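Local coordinates for periplasmic molybdate-binding protein (Azotobacter vinelandii, PDB 1ATG) that binds molybdate or tungstate in the periplasm, in a pocket between its two domains, and probably delivers the oxyanion to a membrane ABC transporter, at residues N9-T13 and I221-Y227; V146-H150 and F162-I168. All blocks are in the same frame, centred on the assembly; numbering follows the deposited sequence.

How the contacts relate
Both contacts are buried and reach the tungstate in the cleft between the two domains. Contact 1 brings the N-terminal turn of helix 11-25 against the end of helix 216-224 and the residues after it; contact 2, in the other domain, sets the start of helix 146-154 across strand 160-164. Contact 2 is nested inside the loop that contact 1 closes. Contact 1 is largely aromatic and apolar with one tyrosine hydrogen bond, whereas contact 2 lays apolar side chains on strand backbone and is tied by the Q167 side chain and, near H150, by a water. They meet where Y227 OH and A225 O lie 3.4 Å from A166 CB and N9 N 3.6 Å from V146 CG1.

Contact 1 of 2, residues N9-T13 and I221-Y227; sequences NFLGT and IIKAAGY. With WO4 (tungstate(VI)ion), chain B.
One asparagine serves both ligand and C-terminal segment: N9 N and ND2 donate to tungstate O2 (2.9 and 2.8 Å), while N9 OD1 accepts from Y227 OH at 2.7 Å. This is the interdomain anion pocket of a periplasmic binding protein, where T8, S36, Y117 and V146 also hydrogen-bond the oxyanion. N9-F10 form a 3-10 turn leading into helix 11-25. Helix 216-224 ends in a Schellman motif, with G226 at phi 94°, G226 N bonded to K223 O (2.9 Å) and Y227 N weakly to I222 O (3.3 Å); Y227 is then extended (phi/psi -79/158°), its m rotamer sending the ring toward N9. The CA atoms of T13 and A225 are nearest, 6.7 Å apart. F10, chi1 t, turns its edge to the Y227 face, an offset edge-to-face pair (centroids 5.4 Å, planes 74°); F10 CZ meets I222 CG1 at 4.3 Å. T13 OG1 sits 3.4 Å from A225 CB, T13 CG2 4.3 Å from I221 CG2. Q192 also bonds N9 OD1, fixing the amide with NH2 facing the anion.

Contact 2 of 2, residues V146-H150 and F162-I168; sequences VGQAH and FVALAQI. With WO4 (tungstate(VI)ion), chain B; SO4 (sulfate ion), chain D.
Helix 146-154 starts at V146 and crosses strand 160-164 at -114°, the short axes of 146-150 and 162-164 approaching to 7.5 Å; H150 and V163 have the nearest CA atoms, 5.7 Å apart. This is helix-on-sheet packing in the alpha/beta domain of a periplasmic binding protein, with the helix N-terminus directed at the ligand: V146 N donates to tungstate O1 at 2.8 Å. Strand 162-164 is extended, and after A164 the chain folds into a turn of helical phi/psi at 165-167, with Q167 N bonded to A164 O (3.0 Å). That turn brings Q167 back over the strand end. Its side chain (chi1 m, chi2 t, chi3 -53°) bridges the segments: OE1 accepts from A164 N at 2.9 Å, and NE2 donates to V146 O at 3.2 Å, an oxygen that also takes H150 N at 2.8 Å within the helix. V146, chi1 p, lays CG2 on the strand backbone, 3.7 Å from both F162 O and V163 CA, and A149 CB rests 3.8 Å from F162 O. V163 CG1 packs 3.7 Å from H150 CA, while the F162 ring leads away toward helix 116-127. At the other end of the segment, H150 (chi1 t) places one ring face over Q167 CB, a CH-pi contact 4.0 Å from the centroid, with W85 also against the imidazole. H150 CD2 lies 3.7 Å from I168 CG2, and one water joins H150 NE2 (2.7 Å) to Q167 O (3.2 Å).

Contact 1 of 2, residues N9-T13 and I221-Y227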
loop_
_atom_site.group_PDB
_atom_site.type_symbol
_atom_site.label_atom_id
_atom_site.label_comp_id
_atom_site.label_asym_id
_atom_site.label_seq_id
_atom_site.Cartn_x
_atom_site.Cartn_y
_atom_site.Cartn_z
ATOM N N ASN A 9 -2.867 -0.323 -1.635
ATOM C CA ASN A 9 -2.151 -1.505 -1.161
ATOM C C ASN A 9 -2.899 -2.262 -0.070
ATOM O O ASN A 9 -2.741 -3.478 0.044
ATOM C CB ASN A 9 -0.775 -1.129 -0.603
ATOM C CG ASN A 9 -0.804 -0.557 0.795
ATOM O OD1 ASN A 9 -0.646 -1.243 1.824
ATOM N ND2 ASN A 9 -1.043 0.761 0.860
ATOM N N PHE A 10 -3.601 -1.513 0.788
ATOM C CA PHE A 10 -4.189 -2.034 2.006
ATOM C C PHE A 10 -5.631 -2.448 1.853
ATOM O O PHE A 10 -6.265 -2.885 2.830
ATOM C CB PHE A 10 -4.054 -0.946 3.090
ATOM C CG PHE A 10 -4.192 -1.390 4.524
ATOM C CD1 PHE A 10 -3.342 -2.327 5.075
ATOM C CD2 PHE A 10 -5.182 -0.829 5.324
ATOM C CE1 PHE A 10 -3.471 -2.694 6.410
ATOM C CE2 PHE A 10 -5.322 -1.210 6.657
ATOM C CZ PHE A 10 -4.464 -2.150 7.177
ATOM N N LEU A 11 -6.177 -2.369 0.636
ATOM C CA LEU A 11 -7.588 -2.681 0.448
ATOM C C LEU A 11 -7.990 -4.066 0.915
ATOM O O LEU A 11 -8.940 -4.218 1.699
ATOM C CB LEU A 11 -7.966 -2.513 -1.029
ATOM C CG LEU A 11 -9.420 -2.848 -1.392
ATOM C CD1 LEU A 11 -10.417 -1.998 -0.617
ATOM C CD2 LEU A 11 -9.620 -2.639 -2.892
ATOM N N GLY A 12 -7.318 -5.107 0.446
ATOM C CA GLY A 12 -7.674 -6.473 0.802
ATOM C C GLY A 12 -7.539 -6.702 2.301
ATOM O O GLY A 12 -8.368 -7.378 2.930
ATOM N N THR A 13 -6.505 -6.139 2.913
ATOM C CA THR A 13 -6.305 -6.266 4.360
ATOM C C THR A 13 -7.381 -5.519 5.124
ATOM O O THR A 13 -7.930 -6.036 6.112
ATOM C CB THR A 13 -4.899 -5.801 4.744
ATOM O OG1 THR A 13 -3.919 -6.462 3.936
ATOM C CG2 THR A 13 -4.629 -6.113 6.214
ATOM N N ILE A 221 -4.058 -9.798 11.989
ATOM C CA ILE A 221 -4.501 -9.754 10.598
ATOM C C ILE A 221 -3.499 -8.981 9.743
ATOM O O ILE A 221 -3.152 -9.406 8.645
ATOM C CB ILE A 221 -5.916 -9.155 10.497
ATOM C CG1 ILE A 221 -6.941 -10.126 11.101
ATOM C CG2 ILE A 221 -6.279 -8.798 9.066
ATOM C CD1 ILE A 221 -8.308 -9.545 11.386
ATOM N N ILE A 222 -3.017 -7.861 10.263
ATOM C CA ILE A 222 -2.024 -7.044 9.554
ATOM C C ILE A 222 -0.744 -7.824 9.333
ATOM O O ILE A 222 -0.189 -7.817 8.227
ATOM C CB ILE A 222 -1.818 -5.738 10.341
ATOM C CG1 ILE A 222 -3.093 -4.888 10.265
ATOM C CG2 ILE A 222 -0.615 -4.959 9.841
ATOM C CD1 ILE A 222 -3.121 -3.747 11.259
ATOM N N LYS A 223 -0.260 -8.523 10.358
ATOM C CA LYS A 223 0.955 -9.315 10.209
ATOM C C LYS A 223 0.773 -10.495 9.271
ATOM O O LYS A 223 1.683 -10.848 8.518
ATOM C CB LYS A 223 1.442 -9.827 11.572
ATOM C CG LYS A 223 2.019 -8.704 12.409
ATOM C CD LYS A 223 2.766 -9.202 13.634
ATOM C CE LYS A 223 3.302 -8.052 14.483
ATOM N NZ LYS A 223 4.265 -8.578 15.503
ATOM N N ALA A 224 -0.408 -11.115 9.261
ATOM C CA ALA A 224 -0.672 -12.228 8.357
ATOM C C ALA A 224 -0.632 -11.787 6.903
ATOM O O ALA A 224 -0.334 -12.580 6.006
ATOM C CB ALA A 224 -2.000 -12.899 8.692
ATOM N N ALA A 225 -0.906 -10.505 6.646
ATOM C CA ALA A 225 -0.826 -9.933 5.309
ATOM C C ALA A 225 0.587 -9.492 4.969
ATOM O O ALA A 225 0.799 -8.909 3.887
ATOM C CB ALA A 225 -1.800 -8.783 5.176
ATOM N N GLY A 226 1.549 -9.732 5.825
ATOM C CA GLY A 226 2.950 -9.493 5.556
ATOM C C GLY A 226 3.491 -8.152 6.002
ATOM O O GLY A 226 4.678 -7.875 5.804
ATOM N N TYR A 227 2.660 -7.319 6.619
ATOM C CA TYR A 227 3.125 -6.037 7.121
ATOM C C TYR A 227 3.870 -6.241 8.440
ATOM O O TYR A 227 3.616 -7.230 9.161
ATOM C CB TYR A 227 1.948 -5.094 7.415
ATOM C CG TYR A 227 1.135 -4.719 6.193
ATOM C CD1 TYR A 227 1.521 -3.678 5.369
ATOM C CD2 TYR A 227 -0.020 -5.412 5.873
ATOM C CE1 TYR A 227 0.789 -3.305 4.250
ATOM C CE2 TYR A 227 -0.765 -5.069 4.756
ATOM C CZ TYR A 227 -0.348 -4.022 3.949
ATOM O OH TYR A 227 -1.119 -3.740 2.838
HETATM W W WO4 B . -0.610 3.090 -2.895
HETATM O O1 WO4 B . -1.462 2.724 -4.411
HETATM O O2 WO4 B . -1.019 1.949 -1.661
HETATM O O3 WO4 B . 1.141 3.031 -3.122
HETATM O O4 WO4 B . -1.020 4.710 -2.310
#

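Contact 2 of 2, residues V146-H150 and F162-I168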
loop_
_atom_site.group_PDB
_atom_site.type_symbol
_atom_site.label_atom_id
_atom_site.label_comp_id
_atom_site.label_asym_id
_atom_site.label_seq_id
_atom_site.Cartn_x
_atom_site.Cartn_y
_atom_site.Cartn_z
ATOM N N VAL A 146 -0.876 1.163 -6.704
ATOM C CA VAL A 146 -0.293 -0.184 -6.623
ATOM C C VAL A 146 -1.357 -1.240 -6.845
ATOM O O VAL A 146 -1.055 -2.360 -7.280
ATOM C CB VAL A 146 0.540 -0.388 -5.357
ATOM C CG1 VAL A 146 -0.301 -0.616 -4.119
ATOM C CG2 VAL A 146 1.514 -1.553 -5.536
ATOM N N GLY A 147 -2.627 -0.931 -6.603
ATOM C CA GLY A 147 -3.726 -1.812 -6.989
ATOM C C GLY A 147 -3.671 -2.083 -8.498
ATOM O O GLY A 147 -3.756 -3.230 -8.949
ATOM N N GLN A 148 -3.488 -1.037 -9.297
ATOM C CA GLN A 148 -3.385 -1.222 -10.744
ATOM C C GLN A 148 -2.087 -1.911 -11.131
ATOM O O GLN A 148 -2.111 -2.792 -12.001
ATOM C CB GLN A 148 -3.553 0.111 -11.470
ATOM C CG GLN A 148 -3.436 -0.024 -12.986
ATOM C CD GLN A 148 -3.820 1.257 -13.695
ATOM O OE1 GLN A 148 -3.044 2.197 -13.850
ATOM N NE2 GLN A 148 -5.076 1.312 -14.150
ATOM N N ALA A 149 -0.948 -1.619 -10.485
ATOM C CA ALA A 149 0.289 -2.332 -10.794
ATOM C C ALA A 149 0.102 -3.830 -10.550
ATOM O O ALA A 149 0.537 -4.654 -11.349
ATOM C CB ALA A 149 1.429 -1.776 -9.965
ATOM N N HIS A 150 -0.537 -4.142 -9.411
ATOM C CA HIS A 150 -0.802 -5.550 -9.116
ATOM C C HIS A 150 -1.723 -6.199 -10.149
ATOM O O HIS A 150 -1.447 -7.311 -10.595
ATOM C CB HIS A 150 -1.388 -5.674 -7.696
ATOM C CG HIS A 150 -1.890 -7.063 -7.449
ATOM N ND1 HIS A 150 -3.230 -7.358 -7.532
ATOM C CD2 HIS A 150 -1.239 -8.217 -7.171
ATOM C CE1 HIS A 150 -3.391 -8.657 -7.307
ATOM N NE2 HIS A 150 -2.212 -9.198 -7.091
ATOM N N PHE A 162 6.140 -4.029 -9.497
ATOM C CA PHE A 162 6.448 -3.724 -8.100
ATOM C C PHE A 162 5.129 -3.576 -7.359
ATOM O O PHE A 162 4.304 -2.704 -7.663
ATOM C CB PHE A 162 7.295 -2.468 -7.961
ATOM C CG PHE A 162 8.773 -2.681 -8.083
ATOM C CD1 PHE A 162 9.440 -3.512 -7.200
ATOM C CD2 PHE A 162 9.509 -2.053 -9.080
ATOM C CE1 PHE A 162 10.803 -3.698 -7.298
ATOM C CE2 PHE A 162 10.872 -2.221 -9.171
ATOM C CZ PHE A 162 11.536 -3.053 -8.286
ATOM N N VAL A 163 4.889 -4.505 -6.421
ATOM C CA VAL A 163 3.621 -4.604 -5.721
ATOM C C VAL A 163 3.813 -4.683 -4.214
ATOM O O VAL A 163 4.946 -4.718 -3.726
ATOM C CB VAL A 163 2.819 -5.829 -6.224
ATOM C CG1 VAL A 163 2.581 -5.802 -7.735
ATOM C CG2 VAL A 163 3.511 -7.132 -5.840
ATOM N N ALA A 164 2.720 -4.699 -3.482
ATOM C CA ALA A 164 2.752 -4.862 -2.037
ATOM C C ALA A 164 2.671 -6.345 -1.715
ATOM O O ALA A 164 1.899 -7.100 -2.303
ATOM C CB ALA A 164 1.569 -4.137 -1.415
ATOM N N LEU A 165 3.379 -6.777 -0.675
ATOM C CA LEU A 165 3.313 -8.186 -0.277
ATOM C C LEU A 165 1.901 -8.613 0.034
ATOM O O LEU A 165 1.458 -9.713 -0.315
ATOM C CB LEU A 165 4.240 -8.414 0.924
ATOM C CG LEU A 165 4.220 -9.837 1.516
ATOM C CD1 LEU A 165 4.539 -10.893 0.476
ATOM C CD2 LEU A 165 5.218 -9.933 2.670
ATOM N N ALA A 166 1.101 -7.767 0.693
ATOM C CA ALA A 166 -0.261 -8.104 1.048
ATOM C C ALA A 166 -1.092 -8.505 -0.153
ATOM O O ALA A 166 -2.040 -9.283 -0.023
ATOM C CB ALA A 166 -0.928 -6.908 1.729
ATOM N N GLN A 167 -0.812 -7.966 -1.343
ATOM C CA GLN A 167 -1.592 -8.266 -2.526
ATOM C C GLN A 167 -1.329 -9.639 -3.104
ATOM O O GLN A 167 -2.113 -10.108 -3.946
ATOM C CB GLN A 167 -1.293 -7.217 -3.611
ATOM C CG GLN A 167 -1.719 -5.814 -3.213
ATOM C CD GLN A 167 -1.190 -4.823 -4.237
ATOM O OE1 GLN A 167 0.002 -4.801 -4.532
ATOM N NE2 GLN A 167 -2.078 -3.987 -4.778
ATOM N N ILE A 168 -0.236 -10.290 -2.728
ATOM C CA ILE A 168 0.134 -11.561 -3.340
ATOM C C ILE A 168 0.316 -12.701 -2.363
ATOM O O ILE A 168 0.322 -13.874 -2.789
ATOM C CB ILE A 168 1.397 -11.420 -4.219
ATOM C CG1 ILE A 168 2.632 -11.023 -3.414
ATOM C CG2 ILE A 168 1.144 -10.443 -5.364
ATOM C CD1 ILE A 168 3.892 -10.884 -4.261
HETATM W W WO4 B . -0.610 3.090 -2.895
HETATM O O1 WO4 B . -1.462 2.724 -4.411
HETATM O O2 WO4 B . -1.019 1.949 -1.661
HETATM O O3 WO4 B . 1.141 3.031 -3.122
HETATM O O4 WO4 B . -1.020 4.710 -2.310
HETATM S S SO4 D . -6.873 -2.123 -13.373
HETATM O O1 SO4 D . -8.092 -3.002 -13.448
HETATM O O2 SO4 D . -5.714 -2.885 -13.938
HETATM O O3 SO4 D . -6.605 -1.762 -11.944
HETATM O O4 SO4 D . -7.095 -0.879 -14.172
HETATM O O HOH W 1 -2.273 -11.844 -6.657
#